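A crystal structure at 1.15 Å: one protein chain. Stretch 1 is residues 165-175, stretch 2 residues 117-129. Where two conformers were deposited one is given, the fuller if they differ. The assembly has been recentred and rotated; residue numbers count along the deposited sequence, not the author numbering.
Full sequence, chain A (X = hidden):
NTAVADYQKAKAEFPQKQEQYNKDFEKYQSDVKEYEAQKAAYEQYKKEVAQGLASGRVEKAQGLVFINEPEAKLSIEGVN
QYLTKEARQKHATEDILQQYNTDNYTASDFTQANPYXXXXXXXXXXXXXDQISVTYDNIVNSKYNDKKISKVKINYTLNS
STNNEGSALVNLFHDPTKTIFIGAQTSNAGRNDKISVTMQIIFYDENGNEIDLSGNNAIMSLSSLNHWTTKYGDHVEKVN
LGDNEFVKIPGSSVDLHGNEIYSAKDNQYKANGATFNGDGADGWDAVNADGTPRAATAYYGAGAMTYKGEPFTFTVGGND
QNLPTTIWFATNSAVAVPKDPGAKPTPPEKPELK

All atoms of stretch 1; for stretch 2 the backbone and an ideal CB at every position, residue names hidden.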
# COMPACT_ATOMS: atom_id res chain seq x y z
N GLU A 165 7.45 -24.17 4.12
CA GLU A 165 8.91 -24.19 4.15
C GLU A 165 9.47 -23.14 5.09
O GLU A 165 10.70 -22.97 5.15
CB GLU A 165 9.47 -23.96 2.73
CG GLU A 165 8.93 -24.91 1.66
CD GLU A 165 9.29 -24.47 0.25
OE1 GLU A 165 10.43 -24.01 0.03
OE2 GLU A 165 8.42 -24.57 -0.64
N GLY A 166 8.62 -22.42 5.83
CA GLY A 166 9.13 -21.39 6.75
C GLY A 166 9.90 -20.30 6.03
O GLY A 166 10.91 -19.82 6.55
N SER A 167 9.43 -19.90 4.84
CA SER A 167 10.21 -18.98 4.01
C SER A 167 9.27 -18.06 3.26
O SER A 167 8.05 -18.31 3.13
CB SER A 167 11.05 -19.76 2.99
OG SER A 167 10.18 -20.35 2.01
N ALA A 168 9.84 -16.96 2.78
CA ALA A 168 9.09 -16.09 1.89
C ALA A 168 10.11 -15.39 1.00
O ALA A 168 11.25 -15.17 1.40
CB ALA A 168 8.28 -15.05 2.68
N LEU A 169 9.70 -15.09 -0.23
CA LEU A 169 10.55 -14.38 -1.16
C LEU A 169 10.36 -12.87 -0.98
O LEU A 169 9.21 -12.38 -0.91
CB LEU A 169 10.21 -14.81 -2.58
CG LEU A 169 11.13 -14.26 -3.69
CD1 LEU A 169 12.56 -14.79 -3.50
CD2 LEU A 169 10.57 -14.63 -5.05
N VAL A 170 11.46 -12.12 -1.02
CA VAL A 170 11.47 -10.69 -0.74
C VAL A 170 12.17 -9.95 -1.86
O VAL A 170 13.28 -10.33 -2.27
CB VAL A 170 12.17 -10.37 0.59
CG1 VAL A 170 12.32 -8.86 0.79
CG2 VAL A 170 11.38 -10.98 1.73
N ASN A 171 11.55 -8.87 -2.33
CA ASN A 171 12.21 -7.84 -3.12
C ASN A 171 12.38 -6.66 -2.17
O ASN A 171 11.38 -6.07 -1.72
CB ASN A 171 11.30 -7.48 -4.29
CG ASN A 171 11.95 -6.55 -5.29
OD1 ASN A 171 13.16 -6.24 -5.25
ND2 ASN A 171 11.14 -6.13 -6.24
N LEU A 172 13.62 -6.40 -1.78
CA LEU A 172 13.96 -5.35 -0.85
C LEU A 172 14.42 -4.14 -1.65
O LEU A 172 15.46 -4.16 -2.32
CB LEU A 172 15.09 -5.81 0.07
CG LEU A 172 15.58 -4.79 1.08
CD1 LEU A 172 14.60 -4.61 2.19
CD2 LEU A 172 16.94 -5.26 1.71
N PHE A 173 13.67 -3.04 -1.57
CA PHE A 173 14.02 -1.86 -2.39
C PHE A 173 15.20 -1.13 -1.80
O PHE A 173 15.34 -0.99 -0.57
CB PHE A 173 12.78 -0.96 -2.42
CG PHE A 173 11.61 -1.64 -3.13
CD1 PHE A 173 11.70 -1.93 -4.51
CD2 PHE A 173 10.53 -2.13 -2.40
CE1 PHE A 173 10.66 -2.59 -5.14
CE2 PHE A 173 9.51 -2.81 -3.04
CZ PHE A 173 9.58 -3.04 -4.41
N HIS A 174 16.07 -0.60 -2.67
CA HIS A 174 17.20 0.15 -2.13
C HIS A 174 16.75 1.47 -1.51
O HIS A 174 17.44 2.00 -0.65
CB HIS A 174 18.31 0.35 -3.17
CG HIS A 174 17.96 1.27 -4.28
ND1 HIS A 174 18.23 2.61 -4.21
CD2 HIS A 174 17.34 1.05 -5.46
CE1 HIS A 174 17.80 3.19 -5.33
NE2 HIS A 174 17.29 2.25 -6.11
N ASP A 175 15.58 1.99 -1.94
CA ASP A 175 14.98 3.17 -1.32
C ASP A 175 14.15 2.71 -0.12
O ASP A 175 13.11 2.06 -0.31
CB ASP A 175 14.13 3.90 -2.35
CG ASP A 175 13.43 5.15 -1.78
OD1 ASP A 175 13.33 5.30 -0.56
OD2 ASP A 175 12.94 5.97 -2.58
N UNK A 117 24.46 -5.36 -6.26
CA UNK A 117 25.21 -4.19 -5.87
C UNK A 117 24.48 -3.49 -4.73
O UNK A 117 23.25 -3.56 -4.64
CB UNK A 117 25.41 -3.25 -7.06
N UNK A 118 25.20 -2.78 -3.85
CA UNK A 118 24.50 -2.03 -2.80
C UNK A 118 23.47 -1.04 -3.32
O UNK A 118 22.55 -0.65 -2.60
CB UNK A 118 25.52 -1.28 -1.95
N UNK A 119 23.66 -0.55 -4.54
CA UNK A 119 22.83 0.52 -5.07
C UNK A 119 21.56 0.03 -5.74
O UNK A 119 20.80 0.87 -6.25
CB UNK A 119 23.64 1.35 -6.07
N UNK A 120 21.28 -1.28 -5.75
CA UNK A 120 20.11 -1.77 -6.47
C UNK A 120 19.19 -2.60 -5.57
O UNK A 120 19.58 -3.09 -4.49
CB UNK A 120 20.55 -2.60 -7.68
N UNK A 121 17.93 -2.66 -6.00
CA UNK A 121 16.97 -3.51 -5.33
C UNK A 121 17.52 -4.93 -5.25
O UNK A 121 18.15 -5.41 -6.19
CB UNK A 121 15.62 -3.48 -6.05
N UNK A 122 17.29 -5.60 -4.13
CA UNK A 122 17.91 -6.89 -3.84
C UNK A 122 16.84 -7.93 -3.56
O UNK A 122 15.85 -7.64 -2.91
CB UNK A 122 18.87 -6.78 -2.65
N UNK A 123 17.03 -9.16 -4.00
CA UNK A 123 16.06 -10.24 -3.81
C UNK A 123 16.67 -11.33 -2.95
O UNK A 123 17.83 -11.72 -3.17
CB UNK A 123 15.60 -10.81 -5.15
N UNK A 124 15.87 -11.87 -2.03
CA UNK A 124 16.34 -12.94 -1.17
C UNK A 124 15.15 -13.66 -0.57
O UNK A 124 14.03 -13.15 -0.58
CB UNK A 124 17.26 -12.40 -0.07
N UNK A 125 15.41 -14.84 -0.03
CA UNK A 125 14.42 -15.57 0.74
C UNK A 125 14.67 -15.31 2.21
O UNK A 125 15.80 -15.41 2.67
CB UNK A 125 14.46 -17.07 0.43
N UNK A 126 13.63 -14.94 2.93
CA UNK A 126 13.72 -14.86 4.38
C UNK A 126 13.31 -16.19 5.00
O UNK A 126 12.54 -16.96 4.41
CB UNK A 126 12.85 -13.72 4.92
N UNK A 127 13.85 -16.47 6.18
CA UNK A 127 13.61 -17.70 6.92
C UNK A 127 12.94 -17.33 8.24
O UNK A 127 13.39 -16.40 8.94
CB UNK A 127 14.91 -18.47 7.15
N UNK A 128 11.89 -18.05 8.58
CA UNK A 128 11.15 -17.75 9.81
C UNK A 128 12.11 -17.72 11.00
O UNK A 128 12.92 -18.64 11.19
CB UNK A 128 10.04 -18.78 10.04
N UNK A 129 12.02 -16.65 11.80
CA UNK A 129 12.72 -16.55 13.05
C UNK A 129 14.10 -15.93 12.97
O UNK A 129 14.73 -15.72 14.01
CB UNK A 129 12.83 -17.95 13.67

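Positions 117 to 120 form a type I turn ahead of the strand. At 117 nothing of stretch 1 lies within reach of the CB; a short polar residue able to accept a hydrogen bond from a backbone NH of the turn fits. It is D117, whose OD2 accepts from the N of 119. Position 118, with phi -56°, suits many residues, here P118. Positions 119 and 120 point away and tolerate polar chains. K119 folds back, its NZ 2.8 Å from D117 OD2 in a salt bridge, while its carbonyl O lies over one face of the H174 ring; E120 OE2 takes the N of D117.

Position 121 is more demanding. Its CB points sideways, 3.8 Å from N171 OD1, and the free N of H174 lies ahead, asking for a short acceptor: Asp, Asn or perhaps Ser. D121 answers. OD1 accepts from H174 N at 2.9 Å, OD2 meets the edge of the F173 ring, and water 2 bridges OD2 to N171 ND2.

From 122 the chain runs antiparallel to stretch 1, and side chains alternate between two faces. Position 122 shares a face with L172; a beta-branched residue suits the extended backbone. T122 pairs with L172 through both backbone hydrogen bonds.

Position 123 falls on the side of L169 and N171, where a broad, flat group could cover both. W123 does so: N171 CB sits 3.6 Å from the centroid of its six-membered ring, almost on the normal, and L169 CD2 lies 3.8 Å from W123 CZ3. Its NE1 makes no hydrogen bond to N171 OD1.

Position 124, on the opposite face, sees V170 and L172, so a large apolar chain is favoured. F124 brings its ring close to both, CE1 3.8 Å from V170 CB and CE2 3.7 Å from L172 CB.

Position 125 returns to the face of S167 and L169, with the E165 carboxylate farther along; a long chain, perhaps basic, would suit. K125 lays CD 3.6 Å from S167 CB, and water 3 links its NZ to E165 OE1.

At 126 the CB is 4.5 Å from V170 CG2, and a flexible apolar chain fits. M126 brings SD within 3.7 Å of V170 CG2.

Position 127 meets little beyond G166 O; almost any strand former serves, here an extended K127. Position 128 points sideways by G166, leaving room for a modest apolar group; V128 also donates its N to G166 O at 2.9 Å. At 129 phi is 90° and a CB would jam against the preceding carbonyl, so glycine is called for: G129.

Stretch 2 (117-129) DPKEDTWFKMKVG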
# COMPACT_ATOMS: atom_id res chain seq x y z
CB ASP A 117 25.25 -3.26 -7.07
CG ASP A 117 26.22 -2.12 -6.88
OD1 ASP A 117 27.42 -2.30 -7.17
OD2 ASP A 117 25.81 -1.04 -6.42
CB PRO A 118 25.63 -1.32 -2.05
CG PRO A 118 26.80 -2.18 -2.25
CD PRO A 118 26.66 -2.76 -3.66
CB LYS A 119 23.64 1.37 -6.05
CG LYS A 119 24.91 1.95 -5.38
CD LYS A 119 25.65 2.93 -6.31
CE LYS A 119 26.17 2.31 -7.58
NZ LYS A 119 27.14 1.20 -7.35
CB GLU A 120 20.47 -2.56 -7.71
CG GLU A 120 21.13 -3.85 -7.33
CD GLU A 120 21.60 -4.68 -8.54
OE1 GLU A 120 20.88 -4.73 -9.55
OE2 GLU A 120 22.67 -5.32 -8.50
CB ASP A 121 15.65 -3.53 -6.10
CG ASP A 121 14.97 -2.18 -6.21
OD1 ASP A 121 15.25 -1.25 -5.41
OD2 ASP A 121 14.09 -2.06 -7.08
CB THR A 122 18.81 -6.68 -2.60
OG1 THR A 122 19.84 -5.72 -2.94
CG2 THR A 122 19.50 -7.94 -2.13
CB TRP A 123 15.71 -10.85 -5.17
CG TRP A 123 14.80 -10.05 -6.04
CD1 TRP A 123 15.16 -9.02 -6.90
CD2 TRP A 123 13.40 -10.24 -6.23
NE1 TRP A 123 14.05 -8.57 -7.59
CE2 TRP A 123 12.96 -9.31 -7.20
CE3 TRP A 123 12.47 -11.12 -5.66
CZ2 TRP A 123 11.64 -9.25 -7.61
CZ3 TRP A 123 11.17 -11.05 -6.06
CH2 TRP A 123 10.76 -10.12 -7.02
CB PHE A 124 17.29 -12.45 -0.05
CG PHE A 124 16.78 -11.28 0.74
CD1 PHE A 124 15.90 -11.44 1.79
CD2 PHE A 124 17.21 -10.00 0.41
CE1 PHE A 124 15.46 -10.32 2.53
CE2 PHE A 124 16.77 -8.90 1.13
CZ PHE A 124 15.90 -9.08 2.19
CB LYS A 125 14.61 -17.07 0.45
CG LYS A 125 13.58 -18.01 0.97
CD LYS A 125 14.10 -19.45 1.06
CE LYS A 125 14.57 -19.94 -0.26
NZ LYS A 125 14.78 -21.44 -0.23
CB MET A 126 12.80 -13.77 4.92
CG MET A 126 13.30 -12.36 4.65
SD MET A 126 12.25 -11.07 5.30
CE MET A 126 12.77 -11.02 7.00
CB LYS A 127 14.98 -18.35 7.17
CG LYS A 127 14.89 -19.61 8.02
CD LYS A 127 16.24 -20.34 8.04
CE LYS A 127 16.17 -21.52 8.99
NZ LYS A 127 17.47 -22.23 9.09
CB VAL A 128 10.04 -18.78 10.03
CG1 VAL A 128 9.53 -18.73 11.48
CG2 VAL A 128 8.89 -18.55 9.06
O HOH W 1 14.00 1.24 -4.72
O HOH W 2 12.94 -4.38 -7.95
O HOH W 3 13.13 -23.03 1.64
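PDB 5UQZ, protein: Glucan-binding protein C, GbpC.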